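Local atomic coordinates of citrate lyase, subunit 1 (Methanosaeta concilii, PDB entry 6HXI), a protein that probably works as one subunit of ATP citrate lyase, which uses ATP to convert citrate and coenzyme A into oxaloacetate and acetyl-CoA. Residues A217-A222 and L234-P239; L249-I254 and T318-D323; I285-I290 and D297-Y302; L324-K329 and Q363-E368; L388-G393 and I400-P405. All blocks are in the same frame, centred on the assembly; numbering follows the deposited sequence.

Contact 1: A217-A222 and L234-P239; sequences AKLDDA and LAFPEP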
# COMPACT_ATOMS: atom_id res chain seq x y z
N ALA C 217 -37.70 50.72 -29.60
CA ALA C 217 -37.19 50.13 -28.37
C ALA C 217 -35.73 49.85 -28.42
O ALA C 217 -35.18 49.57 -29.49
CB ALA C 217 -37.96 48.86 -28.02
N LYS C 218 -35.09 49.94 -27.24
CA LYS C 218 -33.67 49.64 -27.01
C LYS C 218 -33.58 48.69 -25.83
O LYS C 218 -34.24 48.90 -24.81
CB LYS C 218 -32.87 50.91 -26.71
CG LYS C 218 -32.48 51.74 -27.92
CD LYS C 218 -31.75 52.99 -27.47
CE LYS C 218 -31.09 53.71 -28.61
NZ LYS C 218 -30.19 54.77 -28.08
N LEU C 219 -32.76 47.64 -25.96
CA LEU C 219 -32.53 46.69 -24.87
C LEU C 219 -31.13 46.92 -24.34
O LEU C 219 -30.23 47.24 -25.12
CB LEU C 219 -32.68 45.24 -25.34
CG LEU C 219 -34.05 44.79 -25.84
CD1 LEU C 219 -33.96 43.43 -26.50
CD2 LEU C 219 -35.06 44.73 -24.70
N ASP C 220 -30.95 46.80 -23.00
CA ASP C 220 -29.62 46.88 -22.41
C ASP C 220 -29.03 45.49 -22.68
O ASP C 220 -29.49 44.51 -22.07
CB ASP C 220 -29.72 47.14 -20.90
CG ASP C 220 -28.41 46.93 -20.14
OD1 ASP C 220 -27.33 47.03 -20.76
OD2 ASP C 220 -28.47 46.69 -18.92
N ASP C 221 -28.05 45.39 -23.62
CA ASP C 221 -27.50 44.11 -24.07
C ASP C 221 -26.85 43.28 -22.91
O ASP C 221 -26.78 42.05 -23.02
CB ASP C 221 -26.56 44.27 -25.29
CG ASP C 221 -25.12 44.68 -25.08
OD1 ASP C 221 -24.78 45.15 -23.97
OD2 ASP C 221 -24.31 44.54 -26.04
N ALA C 222 -26.45 43.96 -21.80
CA ALA C 222 -25.87 43.36 -20.58
C ALA C 222 -26.87 42.44 -19.84
O ALA C 222 -26.47 41.64 -19.01
CB ALA C 222 -25.38 44.45 -19.64
N LEU C 234 -35.60 36.85 -30.68
CA LEU C 234 -35.04 38.04 -31.34
C LEU C 234 -33.51 38.04 -31.48
O LEU C 234 -32.79 37.36 -30.74
CB LEU C 234 -35.52 39.36 -30.67
CG LEU C 234 -34.83 39.83 -29.39
CD1 LEU C 234 -33.89 40.98 -29.68
CD2 LEU C 234 -35.84 40.28 -28.37
N ALA C 235 -33.04 38.86 -32.44
CA ALA C 235 -31.64 39.11 -32.76
C ALA C 235 -31.48 40.61 -32.97
O ALA C 235 -32.39 41.25 -33.52
CB ALA C 235 -31.25 38.34 -34.01
N PHE C 236 -30.35 41.19 -32.50
CA PHE C 236 -30.10 42.63 -32.67
C PHE C 236 -29.78 42.99 -34.12
O PHE C 236 -28.88 42.40 -34.73
CB PHE C 236 -29.02 43.15 -31.69
CG PHE C 236 -29.34 43.05 -30.22
CD1 PHE C 236 -30.41 43.75 -29.67
CD2 PHE C 236 -28.54 42.30 -29.37
CE1 PHE C 236 -30.70 43.66 -28.30
CE2 PHE C 236 -28.82 42.23 -28.00
CZ PHE C 236 -29.90 42.90 -27.48
N PRO C 237 -30.52 43.95 -34.72
CA PRO C 237 -30.23 44.31 -36.11
C PRO C 237 -29.07 45.29 -36.24
O PRO C 237 -28.73 45.99 -35.29
CB PRO C 237 -31.54 44.96 -36.56
CG PRO C 237 -32.12 45.56 -35.33
CD PRO C 237 -31.64 44.73 -34.16
N GLU C 238 -28.47 45.37 -37.45
CA GLU C 238 -27.41 46.33 -37.72
C GLU C 238 -28.07 47.69 -38.01
O GLU C 238 -29.20 47.69 -38.51
CB GLU C 238 -26.54 45.89 -38.92
CG GLU C 238 -25.65 44.69 -38.66
CD GLU C 238 -24.35 44.93 -37.90
OE1 GLU C 238 -23.27 44.74 -38.50
OE2 GLU C 238 -24.42 45.27 -36.70
N PRO C 239 -27.43 48.86 -37.73
CA PRO C 239 -28.08 50.14 -38.08
C PRO C 239 -28.26 50.29 -39.59
O PRO C 239 -27.56 49.61 -40.35
CB PRO C 239 -27.13 51.19 -37.51
CG PRO C 239 -25.83 50.51 -37.40
CD PRO C 239 -26.10 49.07 -37.12
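Leu219 and Phe236 meet where the end of strand 209-220 passes the loop that leads on to helix 246-256. Leu219 CD1 comes at the ring obliquely, 3.7 Å from Phe236 CE1, while Leu219 CB lies at the ring edge, in its plane, 3.9 Å from the same CE1. Across the ring, the other meta carbon, Phe236 CE2, is met by Asp221 CB at 4.1 Å, so the outer end of the ring bridges two residues of the chain that bends away from the strand. Leu219 also reaches Leu234 tip to tip, its CD1 4.0 Å from Leu234 CD1. With CG turned anti to its carbonyl carbon (chi1 -64°), Leu219 sends a single methyl between Leu234 and Phe236. The touch is purely apolar and modest in area.

Behind this first shell, a weak hydrogen bond from Ala222 N to Asp220 OD1, 3.4 Å long, spans the bend. Asp221 OD1 is bonded to Ala2 N, which holds the carboxylate of the residue whose CB meets the ring obliquely. Strand 3-6 adds Arg4 and Ile6 beside Phe236, while Asp220 OD2 binds Glu118 N of the neighbouring succinyl-CoA ligase-type alpha subunit chain. The contact thus tucks the exit loop against the antiparallel six-stranded sheet, which belongs to the ATP-grasp part of the chain.

Contact 2: L249-I254 and T318-D323; sequences LFIKEI and TCTILD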
# COMPACT_ATOMS: atom_id res chain seq x y z
N LEU C 249 -19.08 39.54 -35.92
CA LEU C 249 -19.90 38.57 -35.20
C LEU C 249 -19.04 37.47 -34.57
O LEU C 249 -19.41 36.94 -33.52
CB LEU C 249 -21.02 38.02 -36.10
CG LEU C 249 -22.12 39.06 -36.45
CD1 LEU C 249 -22.70 38.83 -37.83
CD2 LEU C 249 -23.22 39.12 -35.37
N PHE C 250 -17.87 37.17 -35.18
CA PHE C 250 -16.89 36.21 -34.67
C PHE C 250 -16.24 36.75 -33.40
O PHE C 250 -16.03 35.99 -32.46
CB PHE C 250 -15.83 35.89 -35.75
CG PHE C 250 -14.63 35.11 -35.25
CD1 PHE C 250 -14.77 33.82 -34.77
CD2 PHE C 250 -13.37 35.68 -35.24
CE1 PHE C 250 -13.67 33.11 -34.29
CE2 PHE C 250 -12.26 34.97 -34.78
CZ PHE C 250 -12.41 33.68 -34.30
N ILE C 251 -15.93 38.07 -33.38
CA ILE C 251 -15.31 38.78 -32.26
C ILE C 251 -16.31 38.88 -31.09
O ILE C 251 -15.93 38.62 -29.93
CB ILE C 251 -14.68 40.13 -32.71
CG1 ILE C 251 -13.52 39.92 -33.73
CG2 ILE C 251 -14.23 41.00 -31.54
CD1 ILE C 251 -12.38 38.92 -33.34
N LYS C 252 -17.58 39.18 -31.41
CA LYS C 252 -18.71 39.26 -30.49
C LYS C 252 -18.93 37.91 -29.83
O LYS C 252 -19.26 37.84 -28.65
CB LYS C 252 -19.99 39.71 -31.21
CG LYS C 252 -20.05 41.22 -31.43
CD LYS C 252 -21.42 41.67 -31.93
CE LYS C 252 -21.52 43.17 -32.14
NZ LYS C 252 -21.72 43.91 -30.86
N GLU C 253 -18.68 36.82 -30.59
CA GLU C 253 -18.80 35.44 -30.14
C GLU C 253 -17.69 35.10 -29.10
O GLU C 253 -17.97 34.43 -28.10
CB GLU C 253 -18.80 34.49 -31.35
CG GLU C 253 -19.11 33.03 -31.05
CD GLU C 253 -17.88 32.15 -30.88
OE1 GLU C 253 -17.04 32.12 -31.80
OE2 GLU C 253 -17.78 31.47 -29.83
N ILE C 254 -16.45 35.59 -29.31
CA ILE C 254 -15.33 35.40 -28.37
C ILE C 254 -15.63 36.20 -27.09
O ILE C 254 -15.53 35.65 -25.99
CB ILE C 254 -13.97 35.79 -29.01
CG1 ILE C 254 -13.65 34.91 -30.23
CG2 ILE C 254 -12.81 35.77 -27.98
CD1 ILE C 254 -12.86 35.62 -31.27
N THR C 318 -6.37 39.12 -33.26
CA THR C 318 -5.28 39.61 -34.12
C THR C 318 -5.39 38.99 -35.51
O THR C 318 -5.14 39.68 -36.49
CB THR C 318 -3.89 39.41 -33.46
OG1 THR C 318 -3.90 39.91 -32.12
CG2 THR C 318 -2.76 40.10 -34.23
N CYS C 319 -5.78 37.69 -35.59
CA CYS C 319 -5.97 36.96 -36.85
C CYS C 319 -7.09 37.61 -37.66
O CYS C 319 -6.97 37.71 -38.88
CB CYS C 319 -6.28 35.49 -36.58
SG CYS C 319 -4.83 34.46 -36.26
N THR C 320 -8.17 38.05 -36.97
CA THR C 320 -9.32 38.72 -37.58
C THR C 320 -8.92 40.06 -38.19
O THR C 320 -9.28 40.32 -39.34
CB THR C 320 -10.47 38.86 -36.57
OG1 THR C 320 -10.70 37.60 -35.95
CG2 THR C 320 -11.77 39.33 -37.21
N ILE C 321 -8.20 40.91 -37.42
CA ILE C 321 -7.73 42.23 -37.87
C ILE C 321 -6.78 42.06 -39.05
O ILE C 321 -6.98 42.73 -40.07
CB ILE C 321 -7.11 43.08 -36.71
CG1 ILE C 321 -8.23 43.57 -35.74
CG2 ILE C 321 -6.26 44.27 -37.25
CD1 ILE C 321 -7.76 44.26 -34.50
N LEU C 322 -5.81 41.12 -38.94
CA LEU C 322 -4.84 40.84 -40.00
C LEU C 322 -5.52 40.37 -41.26
O LEU C 322 -5.19 40.87 -42.33
CB LEU C 322 -3.76 39.84 -39.56
CG LEU C 322 -2.78 40.35 -38.53
CD1 LEU C 322 -2.03 39.23 -37.92
CD2 LEU C 322 -1.82 41.37 -39.11
N ASP C 323 -6.51 39.47 -41.14
CA ASP C 323 -7.29 38.96 -42.27
C ASP C 323 -7.87 40.09 -43.09
O ASP C 323 -7.58 40.19 -44.28
CB ASP C 323 -8.41 38.00 -41.81
CG ASP C 323 -9.26 37.43 -42.94
OD1 ASP C 323 -8.72 37.24 -44.05
OD2 ASP C 323 -10.45 37.15 -42.70
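Thr320 OG1 is hydrogen-bonded to His316 O, one turn earlier in its own helix, and is also touched from the facing helix by Phe250 CE2 at 3.3 Å and Ile251 CD1 at 3.4 Å. This is helix-helix packing in the citrate-binding part of the chain, with helix 246-256 laid beside helix 311-325 and Thr320 as the one residue of 318-323 that carries it.

Phe250 presents its ring edge, with Thr320 OG1 close to the ring plane, so the oxygen faces the C-H rim and not the pi cloud. That places a partly negative atom against partly positive ring hydrogens, probably a mild attraction at best. The phenyl gets there because its CG stands anti to the backbone N (chi1 169°). Ile251 and Thr320 reach toward each other tip to tip: besides the hydroxyl, Ile251 CD1 touches Thr320 CB at 3.8 Å, and Ile251 CG1 sits 3.9 Å from Thr320 CG2. Leu264 of strand 261-266 packs on both Ile251 and Thr320, closing the contact from the sheet.

Within helix 246-256 the ring is steadied by the next turn, where Ile254 CD1 lies 3.6 Å above one face of Phe250, offset toward the rim.

Contact 3: I285-I290 and D297-Y302; sequences IYADTI and DEMANY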
# COMPACT_ATOMS: atom_id res chain seq x y z
N ILE C 285 -9.14 57.60 -27.29
CA ILE C 285 -8.08 58.62 -27.38
C ILE C 285 -7.25 58.45 -28.65
O ILE C 285 -6.93 59.46 -29.29
CB ILE C 285 -7.22 58.72 -26.09
CG1 ILE C 285 -8.10 59.11 -24.89
CG2 ILE C 285 -6.05 59.74 -26.27
CD1 ILE C 285 -7.49 58.92 -23.54
N TYR C 286 -6.91 57.19 -29.03
CA TYR C 286 -6.16 56.93 -30.27
C TYR C 286 -6.98 57.34 -31.48
O TYR C 286 -6.42 57.93 -32.39
CB TYR C 286 -5.72 55.47 -30.37
CG TYR C 286 -4.44 55.15 -29.64
CD1 TYR C 286 -4.45 54.87 -28.28
CD2 TYR C 286 -3.23 55.04 -30.32
CE1 TYR C 286 -3.28 54.50 -27.61
CE2 TYR C 286 -2.06 54.68 -29.66
CZ TYR C 286 -2.09 54.40 -28.31
OH TYR C 286 -0.96 54.02 -27.63
N ALA C 287 -8.30 57.07 -31.47
CA ALA C 287 -9.23 57.47 -32.53
C ALA C 287 -9.33 59.01 -32.60
O ALA C 287 -9.32 59.56 -33.70
CB ALA C 287 -10.61 56.86 -32.28
N ASP C 288 -9.37 59.70 -31.43
CA ASP C 288 -9.40 61.16 -31.33
C ASP C 288 -8.19 61.77 -32.03
O ASP C 288 -8.35 62.69 -32.82
CB ASP C 288 -9.47 61.65 -29.87
CG ASP C 288 -10.77 61.35 -29.10
OD1 ASP C 288 -11.70 60.78 -29.71
OD2 ASP C 288 -10.84 61.68 -27.89
N THR C 289 -6.98 61.21 -31.75
CA THR C 289 -5.70 61.67 -32.33
C THR C 289 -5.66 61.47 -33.84
O THR C 289 -5.24 62.37 -34.54
CB THR C 289 -4.51 61.04 -31.59
OG1 THR C 289 -4.71 61.15 -30.18
CG2 THR C 289 -3.19 61.68 -31.95
N ILE C 290 -6.12 60.30 -34.34
CA ILE C 290 -6.15 60.01 -35.79
C ILE C 290 -7.07 61.03 -36.51
O ILE C 290 -6.66 61.57 -37.53
CB ILE C 290 -6.51 58.52 -36.11
CG1 ILE C 290 -5.54 57.54 -35.42
CG2 ILE C 290 -6.55 58.28 -37.63
CD1 ILE C 290 -6.09 56.09 -35.20
N ASP C 297 -11.03 59.43 -42.44
CA ASP C 297 -11.33 58.70 -43.65
C ASP C 297 -10.50 57.41 -43.73
O ASP C 297 -11.03 56.37 -44.11
CB ASP C 297 -11.08 59.59 -44.88
CG ASP C 297 -11.70 60.99 -44.83
OD1 ASP C 297 -12.65 61.20 -44.02
OD2 ASP C 297 -11.25 61.87 -45.60
N GLU C 298 -9.21 57.48 -43.34
CA GLU C 298 -8.34 56.31 -43.36
C GLU C 298 -8.51 55.38 -42.14
O GLU C 298 -7.92 54.30 -42.10
CB GLU C 298 -6.87 56.69 -43.57
CG GLU C 298 -6.56 57.16 -44.98
CD GLU C 298 -7.06 56.34 -46.17
OE1 GLU C 298 -7.31 55.12 -46.03
OE2 GLU C 298 -7.16 56.94 -47.27
N MET C 299 -9.33 55.78 -41.16
CA MET C 299 -9.58 54.95 -39.98
C MET C 299 -10.45 53.76 -40.37
O MET C 299 -11.67 53.89 -40.51
CB MET C 299 -10.19 55.74 -38.84
CG MET C 299 -9.36 55.66 -37.62
SD MET C 299 -10.29 56.17 -36.18
CE MET C 299 -10.19 57.82 -36.35
N ALA C 300 -9.79 52.63 -40.61
CA ALA C 300 -10.41 51.39 -41.06
C ALA C 300 -11.31 50.70 -40.04
O ALA C 300 -12.20 49.92 -40.43
CB ALA C 300 -9.34 50.44 -41.53
N ASN C 301 -11.07 50.94 -38.73
CA ASN C 301 -11.86 50.30 -37.68
C ASN C 301 -11.74 51.00 -36.33
O ASN C 301 -10.83 51.80 -36.12
CB ASN C 301 -11.40 48.84 -37.50
CG ASN C 301 -10.07 48.72 -36.78
OD1 ASN C 301 -9.03 49.19 -37.25
ND2 ASN C 301 -10.08 48.13 -35.61
N TYR C 302 -12.65 50.64 -35.41
CA TYR C 302 -12.62 51.01 -34.00
C TYR C 302 -12.68 49.68 -33.27
O TYR C 302 -13.67 48.96 -33.36
CB TYR C 302 -13.76 51.95 -33.52
CG TYR C 302 -13.77 52.04 -32.01
CD1 TYR C 302 -12.83 52.82 -31.34
CD2 TYR C 302 -14.58 51.20 -31.25
CE1 TYR C 302 -12.71 52.77 -29.95
CE2 TYR C 302 -14.46 51.13 -29.86
CZ TYR C 302 -13.55 51.95 -29.21
OH TYR C 302 -13.45 51.92 -27.84
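The turn that carries the chain from helix 280-292 back into strand 301-306, which pairs antiparallel with strand 261-266, is plugged by Met299 against Ala287 and Ile290. Met299 reaches the helix with CG, SD and CE. Its CG lies 3.8 Å from Ile290 CG2, its SD lies 4.0 Å from Ala287 CB, and the terminal CE drops to 3.8 Å from Ile290 CB. The bend at the last torsion (chi3 -79°) turns the methyl onto the helix, where it also meets Ala287 O at 3.3 Å.

One turn of the helix alongside is tied up internally: Ile285 O accepts from both Thr289 N, at 3.0 Å, and Thr289 OG1, at 2.9 Å, and the two donors come from opposite faces of its carbonyl plane. On the far flank Asp288 binds Gly261 N and Cys263 N of the neighbouring alpha subunit chain, so this helix also takes part in the subunit interface.

With an alanine in place of Met299, Ala287 CB would probably lose the sulfur, Ile290 the CG and CE packed on it, and a gap would open between helix and turn. Since all three touching residues are buried and the contact is apolar apart from that carbonyl, its grip comes from shape and dispersion, not from charge.

Contact 4: L324-K329 and Q363-E368; sequences LMTRSK and QQKLQE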
# COMPACT_ATOMS: atom_id res chain seq x y z
N LEU C 324 -8.67 40.96 -42.45
CA LEU C 324 -9.36 42.11 -43.04
C LEU C 324 -8.42 43.15 -43.68
O LEU C 324 -8.79 43.79 -44.66
CB LEU C 324 -10.24 42.79 -41.98
CG LEU C 324 -11.47 42.03 -41.51
CD1 LEU C 324 -11.87 42.47 -40.11
CD2 LEU C 324 -12.62 42.20 -42.48
N MET C 325 -7.22 43.30 -43.11
CA MET C 325 -6.15 44.21 -43.51
C MET C 325 -5.35 43.71 -44.74
O MET C 325 -4.66 44.50 -45.38
CB MET C 325 -5.20 44.34 -42.32
CG MET C 325 -4.40 45.59 -42.29
SD MET C 325 -3.50 45.76 -40.74
CE MET C 325 -2.65 47.29 -41.07
N THR C 326 -5.40 42.40 -45.03
CA THR C 326 -4.61 41.75 -46.09
C THR C 326 -5.45 41.30 -47.31
O THR C 326 -4.93 40.62 -48.20
CB THR C 326 -3.79 40.60 -45.50
OG1 THR C 326 -4.66 39.63 -44.93
CG2 THR C 326 -2.74 41.08 -44.48
N ARG C 327 -6.73 41.71 -47.35
CA ARG C 327 -7.63 41.39 -48.45
C ARG C 327 -7.31 42.26 -49.67
O ARG C 327 -7.10 41.72 -50.76
CB ARG C 327 -9.09 41.55 -48.00
CG ARG C 327 -9.52 40.43 -47.07
CD ARG C 327 -10.80 40.72 -46.33
NE ARG C 327 -11.13 39.64 -45.40
CZ ARG C 327 -12.36 39.34 -44.99
NH1 ARG C 327 -13.40 40.03 -45.42
NH2 ARG C 327 -12.55 38.33 -44.14
N SER C 328 -7.19 43.58 -49.46
CA SER C 328 -6.87 44.56 -50.50
C SER C 328 -5.43 45.06 -50.39
O SER C 328 -4.92 45.25 -49.28
CB SER C 328 -7.83 45.74 -50.39
OG SER C 328 -7.71 46.64 -51.48
N LYS C 329 -4.79 45.29 -51.54
CA LYS C 329 -3.42 45.82 -51.62
C LYS C 329 -3.51 47.32 -51.90
O LYS C 329 -4.08 47.73 -52.92
CB LYS C 329 -2.60 45.06 -52.68
CG LYS C 329 -1.10 45.36 -52.64
CD LYS C 329 -0.31 44.38 -53.49
CE LYS C 329 1.12 44.83 -53.69
NZ LYS C 329 1.98 43.70 -54.13
N GLN C 363 2.79 36.50 -42.01
CA GLN C 363 4.11 36.93 -42.51
C GLN C 363 4.16 37.25 -44.02
O GLN C 363 4.65 38.33 -44.38
CB GLN C 363 5.19 35.88 -42.16
CG GLN C 363 6.61 36.24 -42.59
CD GLN C 363 7.57 35.11 -42.34
OE1 GLN C 363 8.43 35.18 -41.45
NE2 GLN C 363 7.48 34.04 -43.13
N GLN C 364 3.67 36.33 -44.88
CA GLN C 364 3.67 36.51 -46.34
C GLN C 364 2.72 37.64 -46.76
O GLN C 364 3.12 38.54 -47.51
CB GLN C 364 3.33 35.20 -47.06
CG GLN C 364 3.89 35.12 -48.48
CD GLN C 364 3.20 34.08 -49.32
OE1 GLN C 364 3.14 32.89 -48.98
NE2 GLN C 364 2.70 34.50 -50.48
N LYS C 365 1.47 37.60 -46.25
CA LYS C 365 0.42 38.59 -46.49
C LYS C 365 0.77 39.99 -45.94
O LYS C 365 0.33 40.98 -46.51
CB LYS C 365 -0.93 38.11 -45.94
CG LYS C 365 -1.81 37.48 -47.00
CD LYS C 365 -2.92 36.61 -46.40
CE LYS C 365 -3.71 35.92 -47.49
NZ LYS C 365 -4.66 34.90 -46.97
N LEU C 366 1.60 40.06 -44.86
CA LEU C 366 2.06 41.32 -44.25
C LEU C 366 3.07 42.04 -45.15
O LEU C 366 2.97 43.26 -45.31
CB LEU C 366 2.70 41.07 -42.87
CG LEU C 366 1.77 40.90 -41.68
CD1 LEU C 366 2.49 40.25 -40.53
CD2 LEU C 366 1.21 42.22 -41.22
N GLN C 367 4.06 41.30 -45.72
CA GLN C 367 5.10 41.83 -46.61
C GLN C 367 4.49 42.31 -47.93
O GLN C 367 4.77 43.43 -48.36
CB GLN C 367 6.20 40.77 -46.88
CG GLN C 367 7.03 40.40 -45.65
CD GLN C 367 7.89 39.16 -45.83
OE1 GLN C 367 9.04 39.12 -45.40
NE2 GLN C 367 7.34 38.09 -46.40
N GLU C 368 3.62 41.47 -48.52
CA GLU C 368 2.90 41.72 -49.78
C GLU C 368 1.97 42.94 -49.72
O GLU C 368 1.79 43.58 -50.75
CB GLU C 368 2.14 40.47 -50.23
CG GLU C 368 3.04 39.39 -50.83
CD GLU C 368 2.46 38.00 -51.00
OE1 GLU C 368 1.26 37.81 -50.73
OE2 GLU C 368 3.23 37.10 -51.41
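Thr326 crosses Lys365 at about a right angle, and this pair supplies most of the van der Waals contact. Thr326 CG2 and CB each sit 3.8 Å from Lys365 CB, and Thr326 OG1 lies 3.8 Å from Lys365 CD. The methyl, Thr326 CG2, also rests 3.7 Å from Lys365 O. Lys365 then runs on extended, carrying its amino end away from the threonine.

Lys329 runs its extended chain past a single oxygen, with Lys329 CE 3.3 Å and Lys329 NZ 3.4 Å from Glu368 O. Lys329 CG stands anti to its backbone N (chi1 -169°), which sends the chain straight across toward helix 363-368. The opposite charges stay apart, for Lys329 NZ is 6.8 Å from Glu368 OE1.

Among the polar bonds, Thr326 OG1 is hydrogen-bonded to Leu322 O and Asp323 O of the preceding helical turn, so its hydroxyl is committed backward while its methyl faces Lys365. In helix 363-368, Gln364 NE2 donates to Glu368 OE2, on the syn side of the carboxylate and at 166°. With an alanine at Thr326, Leu322 O and Asp323 O would probably lose the hydroxyl they share, and a gap would open where CG2 packs on Lys365 CB and O.

Ile371 of strand 371-376 lies next to both Thr326 and Leu366, and Leu396 of helix 382-396 backs Leu366. The contact therefore joins the chain leaving helix 311-325 to the short helix 363-368 at the surface.

Contact 5: L388-G393 and I400-P405; sequences LMRDLG and IQVHGP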
# COMPACT_ATOMS: atom_id res chain seq x y z
N LEU C 388 9.33 40.18 -27.24
CA LEU C 388 8.71 39.29 -28.24
C LEU C 388 8.50 40.03 -29.57
O LEU C 388 8.78 39.47 -30.62
CB LEU C 388 7.34 38.79 -27.74
CG LEU C 388 7.31 37.76 -26.61
CD1 LEU C 388 5.90 37.68 -26.00
CD2 LEU C 388 7.75 36.40 -27.11
N MET C 389 7.97 41.28 -29.50
CA MET C 389 7.69 42.15 -30.65
C MET C 389 8.98 42.61 -31.34
O MET C 389 8.99 42.73 -32.56
CB MET C 389 6.88 43.40 -30.23
CG MET C 389 5.46 43.13 -29.74
SD MET C 389 4.27 42.46 -30.94
CE MET C 389 4.51 43.52 -32.34
N ARG C 390 10.04 42.90 -30.56
CA ARG C 390 11.34 43.33 -31.08
C ARG C 390 12.04 42.19 -31.80
O ARG C 390 12.60 42.41 -32.88
CB ARG C 390 12.24 43.89 -29.96
CG ARG C 390 11.87 45.30 -29.54
CD ARG C 390 12.86 45.86 -28.55
NE ARG C 390 12.25 46.88 -27.70
CZ ARG C 390 11.90 46.69 -26.43
NH1 ARG C 390 12.09 45.51 -25.86
NH2 ARG C 390 11.37 47.68 -25.73
N ASP C 391 11.98 40.96 -31.22
CA ASP C 391 12.56 39.74 -31.79
C ASP C 391 11.84 39.34 -33.07
O ASP C 391 12.47 38.80 -33.98
CB ASP C 391 12.51 38.58 -30.77
CG ASP C 391 13.32 38.76 -29.49
OD1 ASP C 391 13.99 39.81 -29.35
OD2 ASP C 391 13.24 37.88 -28.62
N LEU C 392 10.52 39.62 -33.14
CA LEU C 392 9.65 39.35 -34.28
C LEU C 392 9.99 40.25 -35.45
O LEU C 392 10.20 39.75 -36.56
CB LEU C 392 8.16 39.50 -33.87
CG LEU C 392 7.09 39.18 -34.92
CD1 LEU C 392 7.10 37.71 -35.29
CD2 LEU C 392 5.71 39.59 -34.44
N GLY C 393 10.10 41.56 -35.20
CA GLY C 393 10.46 42.57 -36.19
C GLY C 393 11.80 42.36 -36.87
O GLY C 393 11.99 42.78 -38.01
N ILE C 400 8.69 46.98 -37.55
CA ILE C 400 7.98 46.96 -36.26
C ILE C 400 8.68 47.92 -35.27
O ILE C 400 9.74 47.58 -34.72
CB ILE C 400 7.72 45.52 -35.68
CG1 ILE C 400 6.98 44.62 -36.71
CG2 ILE C 400 6.95 45.60 -34.36
CD1 ILE C 400 6.79 43.15 -36.37
N GLN C 401 8.11 49.12 -35.10
CA GLN C 401 8.58 50.18 -34.19
C GLN C 401 8.00 49.91 -32.81
O GLN C 401 6.78 49.98 -32.65
CB GLN C 401 8.15 51.55 -34.70
CG GLN C 401 9.26 52.37 -35.34
CD GLN C 401 9.01 53.84 -35.15
OE1 GLN C 401 8.93 54.34 -34.02
NE2 GLN C 401 8.86 54.57 -36.25
N VAL C 402 8.86 49.56 -31.82
CA VAL C 402 8.44 49.15 -30.46
C VAL C 402 8.77 50.20 -29.38
O VAL C 402 9.92 50.62 -29.24
CB VAL C 402 9.00 47.75 -30.11
CG1 VAL C 402 8.67 47.35 -28.67
CG2 VAL C 402 8.48 46.70 -31.10
N HIS C 403 7.72 50.61 -28.63
CA HIS C 403 7.76 51.64 -27.58
C HIS C 403 7.17 51.15 -26.28
O HIS C 403 6.34 50.24 -26.28
CB HIS C 403 7.01 52.91 -28.03
CG HIS C 403 7.54 53.52 -29.28
ND1 HIS C 403 8.34 54.64 -29.25
CD2 HIS C 403 7.37 53.13 -30.57
CE1 HIS C 403 8.63 54.91 -30.52
NE2 HIS C 403 8.07 54.03 -31.34
N GLY C 404 7.56 51.80 -25.20
CA GLY C 404 7.09 51.48 -23.85
C GLY C 404 6.56 52.70 -23.12
O GLY C 404 6.26 53.72 -23.75
N PRO C 405 6.47 52.62 -21.76
CA PRO C 405 5.93 53.75 -20.97
C PRO C 405 6.70 55.07 -21.05
O PRO C 405 6.16 56.09 -20.64
CB PRO C 405 5.92 53.20 -19.54
CG PRO C 405 5.95 51.71 -19.68
CD PRO C 405 6.81 51.48 -20.88
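Ile400 and Val402 carry the apolar packing from the strand. Met389 crosses Ile400 at about a right angle, its CE 3.8 Å from Ile400 CG2, and its CB lies 3.8 Å from Val402 CG2. Bends at the second and third torsions (chi2 -65°, chi3 -48°) curl the thioether back so that CE can reach the isoleucine. Ile400 CD1 lies over the helix backbone at Gly393, 3.7 Å from its CA, and a CB there would stand only 3.2 Å from Ile400 CB, so the bare glycine lets the two chains close to this distance.

The one charged group joins through its flat end: Val402 CG1 packs over one face of the Arg390 guanidinium, 3.7 Å from Arg390 NE.

A hydrogen bond links two side chains of the strand: His403 NE2 donates to Gln401 OE1 at 2.8 Å, with the oxygen near the imidazole plane. Helix 412-417 packs on both of these residues.

The helix and strand axes approach to 8.3 Å and run nearly antiparallel, at 160°. This is the return half of the beta-alpha-beta unit 371-376, 382-396, 400-403, in which strand 400-403 is an edge strand, within this chain, of the parallel four-stranded sheet, beside strand 371-376.

Contact 1 ties the last strand of the ATP-grasp sheet to the loop that leads on toward helix 246-256, and contact 2 uses that helix, the first after the loop. Contacts 2 to 5 all pack elements of the citrate-binding part. Along the sequence contact 3 is nested inside the loop closed by contact 2; the rest follow in series. Contacts 2 and 4 share helix 311-325 and touch through Leu322 CD2 and Leu366 CD2, 3.8 Å apart, their centres being about 16 Å from each other. Contact 5 lies farther out at strand 400-403 of the parallel sheet, its centre about 40 Å from that of contact 1.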